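Local coordinates for protein galactose-1-phosphate uridylyltransferase (Pyrobaculum aerophilum str. IM2, PDB 6K9Z) that probably transfers a uridylyl group between UDP-glucose and galactose 1-phosphate, and is seen here with zinc, iron and UDP bound, at residues W200-I206 with F267-Y273; E180-V184 with P298-A302; D89-D93 with L234-K238. The protein carries 1 engineered substitution. All coordinates share one frame. Residue numbers count along the deposited sequence, not the author numbering.

Interaction 1. Residues W200-I206 with F267-Y273; sequences WPHEVHI and FEIYGMY. With FE (Fe (III) ion), chain E.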
loop_
_atom_site.group_PDB
_atom_site.type_symbol
_atom_site.label_atom_id
_atom_site.label_comp_id
_atom_site.label_asym_id
_atom_site.label_seq_id
_atom_site.Cartn_x
_atom_site.Cartn_y
_atom_site.Cartn_z
ATOM N N TRP A 200 8.507 2.609 -5.921
ATOM C CA TRP A 200 7.549 2.768 -7.036
ATOM C C TRP A 200 8.312 3.031 -8.340
ATOM O O TRP A 200 9.483 3.422 -8.319
ATOM C CB TRP A 200 6.492 3.825 -6.649
ATOM C CG TRP A 200 5.812 3.454 -5.369
ATOM C CD1 TRP A 200 6.000 4.008 -4.126
ATOM C CD2 TRP A 200 4.891 2.360 -5.184
ATOM N NE1 TRP A 200 5.252 3.340 -3.197
ATOM C CE2 TRP A 200 4.544 2.351 -3.818
ATOM C CE3 TRP A 200 4.316 1.420 -6.043
ATOM C CZ2 TRP A 200 3.685 1.401 -3.286
ATOM C CZ3 TRP A 200 3.437 0.485 -5.520
ATOM C CH2 TRP A 200 3.171 0.465 -4.148
ATOM N N PRO A 201 7.701 2.755 -9.508
ATOM C CA PRO A 201 8.434 2.659 -10.779
ATOM C C PRO A 201 9.087 3.990 -11.173
ATOM O O PRO A 201 10.149 3.931 -11.744
ATOM C CB PRO A 201 7.375 2.291 -11.820
ATOM C CG PRO A 201 6.211 1.770 -11.030
ATOM C CD PRO A 201 6.293 2.336 -9.647
ATOM N N HIS A 202 8.470 5.141 -10.850
ATOM C CA HIS A 202 9.130 6.459 -11.011
ATOM C C HIS A 202 8.980 7.272 -9.741
ATOM O O HIS A 202 8.037 8.144 -9.729
ATOM C CB HIS A 202 8.555 7.241 -12.186
ATOM C CG HIS A 202 8.934 6.656 -13.502
ATOM N ND1 HIS A 202 8.194 5.633 -14.106
ATOM C CD2 HIS A 202 9.972 6.903 -14.313
ATOM C CE1 HIS A 202 8.779 5.323 -15.269
ATOM N NE2 HIS A 202 9.871 6.091 -15.419
ATOM N N GLU A 203 9.913 7.175 -8.804
ATOM C CA GLU A 203 9.696 7.776 -7.472
ATOM C C GLU A 203 10.698 8.911 -7.296
ATOM O O GLU A 203 11.882 8.697 -7.521
ATOM C CB GLU A 203 9.785 6.708 -6.383
ATOM C CG GLU A 203 9.618 7.307 -4.981
ATOM C CD GLU A 203 9.374 6.241 -3.919
ATOM O OE1 GLU A 203 9.307 5.051 -4.299
ATOM O OE2 GLU A 203 9.321 6.616 -2.720
ATOM N N VAL A 204 10.179 10.084 -6.988
ATOM C CA VAL A 204 11.015 11.289 -6.766
ATOM C C VAL A 204 10.621 11.902 -5.435
ATOM O O VAL A 204 9.400 12.084 -5.167
ATOM C CB VAL A 204 10.878 12.271 -7.945
ATOM C CG1 VAL A 204 11.747 13.507 -7.673
ATOM C CG2 VAL A 204 11.230 11.679 -9.276
ATOM N N HIS A 205 11.614 12.176 -4.584
ATOM C CA HIS A 205 11.401 12.907 -3.306
ATOM C C HIS A 205 11.924 14.329 -3.466
ATOM O O HIS A 205 13.029 14.504 -4.083
ATOM C CB HIS A 205 12.078 12.168 -2.172
ATOM C CG HIS A 205 11.427 10.885 -1.810
ATOM N ND1 HIS A 205 11.700 10.255 -0.641
ATOM C CD2 HIS A 205 10.560 10.109 -2.507
ATOM C CE1 HIS A 205 11.027 9.120 -0.609
ATOM N NE2 HIS A 205 10.327 8.999 -1.763
ATOM N N ILE A 206 11.174 15.298 -2.969
ATOM C CA ILE A 206 11.531 16.727 -3.107
ATOM C C ILE A 206 11.729 17.229 -1.671
ATOM O O ILE A 206 10.736 17.347 -0.884
ATOM C CB ILE A 206 10.509 17.499 -3.940
ATOM C CG1 ILE A 206 10.323 16.824 -5.317
ATOM C CG2 ILE A 206 10.893 18.968 -4.091
ATOM C CD1 ILE A 206 9.344 17.509 -6.261
ATOM N N PHE A 267 8.195 16.110 -0.084
ATOM C CA PHE A 267 7.138 15.577 -0.952
ATOM C C PHE A 267 7.620 14.245 -1.525
ATOM O O PHE A 267 8.777 14.174 -1.970
ATOM C CB PHE A 267 6.757 16.560 -2.042
ATOM C CG PHE A 267 6.060 17.793 -1.527
ATOM C CD1 PHE A 267 6.812 18.845 -1.006
ATOM C CD2 PHE A 267 4.689 17.888 -1.535
ATOM C CE1 PHE A 267 6.182 20.009 -0.566
ATOM C CE2 PHE A 267 4.074 19.061 -1.134
ATOM C CZ PHE A 267 4.800 20.075 -0.564
ATOM N N GLU A 268 6.771 13.209 -1.445
ATOM C CA GLU A 268 7.045 11.945 -2.167
ATOM C C GLU A 268 6.102 11.918 -3.368
ATOM O O GLU A 268 4.888 12.105 -3.198
ATOM C CB GLU A 268 6.965 10.714 -1.275
ATOM C CG GLU A 268 7.833 10.772 -0.048
ATOM C CD GLU A 268 7.950 9.495 0.735
ATOM O OE1 GLU A 268 8.906 9.388 1.514
ATOM O OE2 GLU A 268 7.054 8.646 0.589
ATOM N N ILE A 269 6.656 11.612 -4.537
ATOM C CA ILE A 269 5.857 11.430 -5.756
ATOM C C ILE A 269 6.094 9.999 -6.262
ATOM O O ILE A 269 7.272 9.641 -6.506
ATOM C CB ILE A 269 6.234 12.492 -6.799
ATOM C CG1 ILE A 269 5.978 13.927 -6.362
ATOM C CG2 ILE A 269 5.513 12.213 -8.091
ATOM C CD1 ILE A 269 6.792 14.927 -7.173
ATOM N N TYR A 270 5.007 9.261 -6.468
ATOM C CA TYR A 270 5.000 7.868 -6.966
ATOM C C TYR A 270 4.388 7.911 -8.352
ATOM O O TYR A 270 3.203 7.983 -8.426
ATOM C CB TYR A 270 4.234 6.947 -6.037
ATOM C CG TYR A 270 4.487 7.103 -4.567
ATOM C CD1 TYR A 270 5.713 7.438 -4.042
ATOM C CD2 TYR A 270 3.461 6.822 -3.684
ATOM C CE1 TYR A 270 5.933 7.505 -2.675
ATOM C CE2 TYR A 270 3.626 6.911 -2.310
ATOM C CZ TYR A 270 4.872 7.292 -1.804
ATOM O OH TYR A 270 5.010 7.382 -0.447
ATOM N N GLY A 271 5.218 7.941 -9.399
ATOM C CA GLY A 271 4.757 7.753 -10.781
ATOM C C GLY A 271 4.508 6.302 -11.040
ATOM O O GLY A 271 5.425 5.469 -10.747
ATOM N N MET A 272 3.323 5.968 -11.547
ATOM C CA MET A 272 2.837 4.569 -11.430
ATOM C C MET A 272 2.973 3.825 -12.761
ATOM O O MET A 272 2.507 2.704 -12.844
ATOM C CB MET A 272 1.418 4.504 -10.861
ATOM C CG MET A 272 1.324 5.079 -9.452
ATOM S SD MET A 272 2.391 4.107 -8.321
ATOM C CE MET A 272 1.334 2.693 -8.086
ATOM N N TYR A 273 3.650 4.371 -13.774
ATOM C CA TYR A 273 3.987 3.593 -14.998
ATOM C C TYR A 273 5.395 3.016 -14.840
ATOM O O TYR A 273 6.289 3.736 -14.455
ATOM C CB TYR A 273 3.922 4.433 -16.267
ATOM C CG TYR A 273 2.549 4.729 -16.826
ATOM C CD1 TYR A 273 1.414 4.050 -16.420
ATOM C CD2 TYR A 273 2.408 5.628 -17.862
ATOM C CE1 TYR A 273 0.169 4.309 -16.988
ATOM C CE2 TYR A 273 1.182 5.902 -18.446
ATOM C CZ TYR A 273 0.056 5.247 -18.006
ATOM O OH TYR A 273 -1.156 5.484 -18.574
HETATM FE FE FE E . 8.901 9.997 3.702
HETATM O O HOH W 1 5.653 4.379 -0.275
HETATM O O HOH W 2 10.921 9.053 3.538
#

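Interaction 2. Residues E180-V184 with P298-A302; sequences EKRLV and PEETA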
loop_
_atom_site.group_PDB
_atom_site.type_symbol
_atom_site.label_atom_id
_atom_site.label_comp_id
_atom_site.label_asym_id
_atom_site.label_seq_id
_atom_site.Cartn_x
_atom_site.Cartn_y
_atom_site.Cartn_z
ATOM N N GLU A 180 23.563 13.092 -5.467
ATOM C CA GLU A 180 24.168 13.664 -6.698
ATOM C C GLU A 180 23.795 12.792 -7.905
ATOM O O GLU A 180 23.204 13.318 -8.855
ATOM C CB GLU A 180 25.677 13.845 -6.532
ATOM C CG GLU A 180 26.038 15.052 -5.685
ATOM C CD GLU A 180 25.422 16.368 -6.133
ATOM O OE1 GLU A 180 25.256 16.558 -7.352
ATOM O OE2 GLU A 180 25.122 17.200 -5.262
ATOM N N LYS A 181 24.122 11.499 -7.834
ATOM C CA LYS A 181 23.907 10.527 -8.941
ATOM C C LYS A 181 22.422 10.404 -9.293
ATOM O O LYS A 181 22.110 10.282 -10.487
ATOM C CB LYS A 181 24.451 9.153 -8.538
ATOM C CG LYS A 181 24.456 8.105 -9.640
ATOM C CD LYS A 181 24.726 6.703 -9.140
ATOM C CE LYS A 181 25.593 6.653 -7.901
ATOM N NZ LYS A 181 26.714 5.694 -8.054
ATOM N N ARG A 182 21.550 10.410 -8.285
ATOM C CA ARG A 182 20.091 10.261 -8.526
ATOM C C ARG A 182 19.391 11.625 -8.504
ATOM O O ARG A 182 18.152 11.634 -8.479
ATOM C CB ARG A 182 19.480 9.286 -7.515
ATOM C CG ARG A 182 19.760 7.823 -7.825
ATOM C CD ARG A 182 19.267 6.898 -6.730
ATOM N NE ARG A 182 19.741 7.358 -5.439
ATOM C CZ ARG A 182 20.846 6.933 -4.847
ATOM N NH1 ARG A 182 21.591 6.006 -5.421
ATOM N NH2 ARG A 182 21.193 7.428 -3.676
ATOM N N LEU A 183 20.145 12.730 -8.492
ATOM C CA LEU A 183 19.463 14.045 -8.443
ATOM C C LEU A 183 18.799 14.235 -9.805
ATOM O O LEU A 183 19.490 13.999 -10.805
ATOM C CB LEU A 183 20.519 15.122 -8.166
ATOM C CG LEU A 183 20.006 16.529 -7.859
ATOM C CD1 LEU A 183 19.099 16.578 -6.634
ATOM C CD2 LEU A 183 21.185 17.456 -7.591
ATOM N N VAL A 184 17.552 14.660 -9.879
ATOM C CA VAL A 184 16.910 14.941 -11.190
ATOM C C VAL A 184 16.770 16.462 -11.389
ATOM O O VAL A 184 16.752 16.890 -12.541
ATOM C CB VAL A 184 15.580 14.213 -11.358
ATOM C CG1 VAL A 184 15.795 12.713 -11.306
ATOM C CG2 VAL A 184 14.557 14.714 -10.367
ATOM N N PRO A 298 16.938 2.269 -9.322
ATOM C CA PRO A 298 16.715 3.685 -9.044
ATOM C C PRO A 298 17.698 4.597 -9.792
ATOM O O PRO A 298 17.319 5.694 -10.140
ATOM C CB PRO A 298 16.846 3.755 -7.519
ATOM C CG PRO A 298 16.367 2.391 -7.031
ATOM C CD PRO A 298 16.860 1.443 -8.107
ATOM N N GLU A 299 18.938 4.161 -9.934
ATOM C CA GLU A 299 20.009 4.950 -10.613
ATOM C C GLU A 299 19.669 5.112 -12.098
ATOM O O GLU A 299 19.751 6.231 -12.610
ATOM C CB GLU A 299 21.359 4.298 -10.381
ATOM C CG GLU A 299 21.771 4.319 -8.916
ATOM C CD GLU A 299 21.072 3.278 -8.042
ATOM O OE1 GLU A 299 20.800 2.157 -8.530
ATOM O OE2 GLU A 299 20.741 3.606 -6.898
ATOM N N GLU A 300 19.255 4.048 -12.765
ATOM C CA GLU A 300 18.848 4.147 -14.192
ATOM C C GLU A 300 17.576 4.999 -14.283
ATOM O O GLU A 300 17.495 5.850 -15.179
ATOM C CB GLU A 300 18.596 2.769 -14.807
ATOM C CG GLU A 300 18.137 2.827 -16.255
ATOM C CD GLU A 300 18.053 1.503 -17.013
ATOM O OE1 GLU A 300 18.675 0.492 -16.579
ATOM O OE2 GLU A 300 17.364 1.472 -18.050
ATOM N N THR A 301 16.616 4.823 -13.375
ATOM C CA THR A 301 15.354 5.600 -13.419
ATOM C C THR A 301 15.659 7.098 -13.209
ATOM O O THR A 301 15.131 7.922 -13.965
ATOM C CB THR A 301 14.289 4.976 -12.514
ATOM O OG1 THR A 301 14.029 3.668 -13.061
ATOM C CG2 THR A 301 13.054 5.852 -12.512
ATOM N N ALA A 302 16.502 7.458 -12.241
ATOM C CA ALA A 302 16.936 8.862 -12.094
ATOM C C ALA A 302 17.511 9.402 -13.421
ATOM O O ALA A 302 17.197 10.552 -13.783
ATOM C CB ALA A 302 17.915 8.934 -10.975
HETATM O O HOH W 3 21.779 7.878 -11.952
#

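Interaction 3. Residues D89-D93 with L234-K238; sequences DDLSD and LCALK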
loop_
_atom_site.group_PDB
_atom_site.type_symbol
_atom_site.label_atom_id
_atom_site.label_comp_id
_atom_site.label_asym_id
_atom_site.label_seq_id
_atom_site.Cartn_x
_atom_site.Cartn_y
_atom_site.Cartn_z
ATOM N N ASP A 89 -4.704 19.224 -17.769
ATOM C CA ASP A 89 -4.434 17.793 -17.453
ATOM C C ASP A 89 -3.823 17.671 -16.055
ATOM O O ASP A 89 -4.299 16.784 -15.271
ATOM C CB ASP A 89 -3.517 17.099 -18.461
ATOM C CG ASP A 89 -3.195 15.658 -18.038
ATOM O OD1 ASP A 89 -4.113 14.792 -18.097
ATOM O OD2 ASP A 89 -2.030 15.397 -17.621
ATOM N N ASP A 90 -2.822 18.511 -15.720
ATOM C CA ASP A 90 -1.966 18.270 -14.517
ATOM C C ASP A 90 -1.659 19.580 -13.766
ATOM O O ASP A 90 -1.648 20.651 -14.378
ATOM C CB ASP A 90 -0.663 17.548 -14.910
ATOM C CG ASP A 90 0.129 17.112 -13.689
ATOM O OD1 ASP A 90 -0.524 16.706 -12.678
ATOM O OD2 ASP A 90 1.366 17.262 -13.693
ATOM N N LEU A 91 -1.296 19.470 -12.502
ATOM C CA LEU A 91 -0.705 20.571 -11.700
ATOM C C LEU A 91 0.437 21.206 -12.489
ATOM O O LEU A 91 0.543 22.436 -12.544
ATOM C CB LEU A 91 -0.220 19.972 -10.388
ATOM C CG LEU A 91 0.373 20.943 -9.387
ATOM C CD1 LEU A 91 -0.663 21.975 -8.951
ATOM C CD2 LEU A 91 0.880 20.136 -8.201
ATOM N N SER A 92 1.265 20.388 -13.148
ATOM C CA SER A 92 2.467 20.872 -13.876
ATOM C C SER A 92 2.104 21.721 -15.091
ATOM O O SER A 92 2.993 22.452 -15.589
ATOM C CB SER A 92 3.394 19.724 -14.254
ATOM O OG SER A 92 2.856 18.894 -15.268
ATOM N N ASP A 93 0.847 21.713 -15.543
ATOM C CA ASP A 93 0.425 22.563 -16.693
ATOM C C ASP A 93 0.061 23.972 -16.229
ATOM O O ASP A 93 -0.064 24.856 -17.078
ATOM C CB ASP A 93 -0.713 21.903 -17.451
ATOM C CG ASP A 93 -0.275 20.589 -18.054
ATOM O OD1 ASP A 93 0.640 20.625 -18.898
ATOM O OD2 ASP A 93 -0.847 19.539 -17.700
ATOM N N LEU A 234 7.056 17.224 -12.093
ATOM C CA LEU A 234 5.819 16.580 -12.612
ATOM C C LEU A 234 5.819 16.687 -14.139
ATOM O O LEU A 234 5.357 15.769 -14.815
ATOM C CB LEU A 234 4.612 17.203 -11.928
ATOM C CG LEU A 234 4.494 16.854 -10.448
ATOM C CD1 LEU A 234 3.354 17.633 -9.813
ATOM C CD2 LEU A 234 4.326 15.352 -10.235
ATOM N N CYS A 235 6.352 17.762 -14.700
ATOM C CA CYS A 235 6.504 17.919 -16.161
ATOM C C CYS A 235 7.353 16.760 -16.703
ATOM O O CYS A 235 6.973 16.128 -17.700
ATOM C CB CYS A 235 7.079 19.284 -16.501
ATOM S SG CYS A 235 7.489 19.506 -18.247
ATOM N N ALA A 236 8.447 16.428 -16.026
ATOM C CA ALA A 236 9.341 15.341 -16.461
ATOM C C ALA A 236 8.577 14.006 -16.449
ATOM O O ALA A 236 8.723 13.231 -17.394
ATOM C CB ALA A 236 10.534 15.264 -15.571
ATOM N N LEU A 237 7.759 13.768 -15.433
ATOM C CA LEU A 237 7.033 12.479 -15.295
ATOM C C LEU A 237 6.039 12.395 -16.437
ATOM O O LEU A 237 5.861 11.275 -16.933
ATOM C CB LEU A 237 6.345 12.342 -13.931
ATOM C CG LEU A 237 7.328 12.159 -12.784
ATOM C CD1 LEU A 237 6.618 11.957 -11.451
ATOM C CD2 LEU A 237 8.242 10.980 -13.041
ATOM N N LYS A 238 5.466 13.532 -16.847
ATOM C CA LYS A 238 4.386 13.590 -17.855
ATOM C C LYS A 238 4.924 13.062 -19.174
ATOM O O LYS A 238 4.119 12.541 -19.976
ATOM C CB LYS A 238 3.856 15.013 -17.988
ATOM C CG LYS A 238 2.384 15.148 -18.302
ATOM C CD LYS A 238 1.925 16.594 -18.329
ATOM C CE LYS A 238 0.471 16.743 -18.714
ATOM N NZ LYS A 238 0.266 17.824 -19.696
HETATM O O HOH W 4 2.765 14.825 -14.314
#

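Interaction 1. Residues W200-I206 with F267-Y273
Phe267 starts the ladder: its N donates to Ile206 O (2.9 Å) and its O accepts from Ile206 N (2.8 Å), a hydrogen-bonded antiparallel pair. Next comes Glu268, on the other face. Its OE1 binds the iron ion (FE) at 2.3 Å, a site completed by Glu156, His252, His266 and water 2, while its CG lies over the His205 ring in a CH-pi contact. Ile269 pairs with Val204, and its CD1 meets Ile206 CD1 at 3.7 Å. These two strands belong to the antiparallel half-barrel of this HIT-clan enzyme: 267-271 runs between 202-206 and strand 247-252, and the face bearing Phe267 and Ile269 rests on helix 220-240. At Tyr270, OH donates to Glu268 OE2 (2.6 Å), and Trp200 CD1 sits over the phenol ring, 3.4 Å from Tyr270 CD1; Leu287 of the second subunit packs on that indole. Gly271 pairs with His202, Gly271 N reaching His202 O at 2.8 Å. Beyond the strand, Met272 SD makes an oblique Met-aromatic contact with Trp200. Finally, Tyr273 O receives a weak hydrogen bond from His202 ND1 (2.7 Å), whose ring is held at NE2 by Arg304.

Interaction 2. Residues E180-V184 with P298-A302
A type I beta turn from Glu180 to Leu183, closed by Leu183 N to Glu180 O at 3.1 Å, leads into strand 183-184 and presents its bend to the first turn of helix 298-302. The backbones come closest at Arg182 and Ala302, whose CA atoms are 5.0 Å apart; the small Ala302 side chain points at the turn, its CB 3.5 Å from Arg182 CA. Water 3 ties the main chains together, donating to Lys181 O (2.8 Å) and to Glu299 O (2.7 Å). Among the side chains, Arg182 reaches along the helix start, its CD 4.0 Å from Pro298 CB, and forms a salt bridge from NH1 to Glu299 OE2 at 2.9 Å. That pair belongs to a charge cluster at the dimer interface: Arg182 NH1 is salt-bridged to Glu65 as well, its strongest polar partner, and Glu299 OE2 to Arg4, both of the second subunit. Lys181 lays its aliphatic part beside Glu299, CD to CG 3.8 Å. Val184 CG1 approaches Ala302 O (3.6 Å). The contact thus seats helix 298-309 on the end of the large sheet, where strand 183-186 is the outermost of this chain; Val184 continues the packing onto Ile305 and Leu309 of that helix and onto Val204 of strand 202-208.

Interaction 3. Residues D89-D93 with L234-K238
One lysine spans the whole contact to bring its ammonium group among aspartates: Lys238 stretches from helix 234-238 across to the loop, and its NZ forms a salt bridge with Asp93, 2.9 Å from Asp93 OD2 and, more weakly, 2.9 Å from Asp93 OD1. Asp89 adds a long ion pair, Asp89 OD2 to Lys238 NZ 3.9 Å, although Asp89 also has Lys128 as a salt-bridge partner. Within that loop Asp90 to Ser92 make an Asx turn that leads into a short 3-10 segment, 91-93. Asp90 OD2 accepts from Ser92 N (3.2 Å) and from Ser92 OG (2.7 Å), and Asp93 N bonds to Asp90 O (3.0 Å); these bonds fix the bend from Asp90 to Asp93. Asp90 OD1 is in turn held by Tyr247. Away from the charges, Ser92 CB packs on Leu234 CB (3.6 Å), and Leu91 CD2 makes an apolar contact with Leu234 CD1 at 3.9 Å; Leu234 also rests on Ile269 of strand 266-271. The contact therefore joins the loop before helix 96-114, in the N-terminal HIT-clan half, to helix 220-240 of the C-terminal half. Cys235, close to Ser92, forms a disulfide with Cys312, fastening the same helix to the chain's end. Water 4 bridges the two segments, donating to Asp90 OD2 at 2.9 Å and to Leu234 O at 2.8 Å.

Interaction 1 is the hub. Interaction 2 packs against it about 12 Å away, centre to centre, with Thr301 CG2 3.6 Å from Pro201 O and Val184 CG2 4.1 Å from Val204 CG1; both also touch the second subunit. Interaction 3, about 13 Å from interaction 1 between centres, meets it through helix 220-240: Leu237 CD1 is 3.5 Å from Ile269 CG2. Interactions 2 and 3 do not touch, their nearest atoms being about 7 Å apart. In interaction 1 the Pro201 side chain lies about 11 Å from a bound UDP. In interaction 3 the Leu91 side chain is about 9 Å from that of Phe140, the engineered residue at the predicted uridylylated-histidine position.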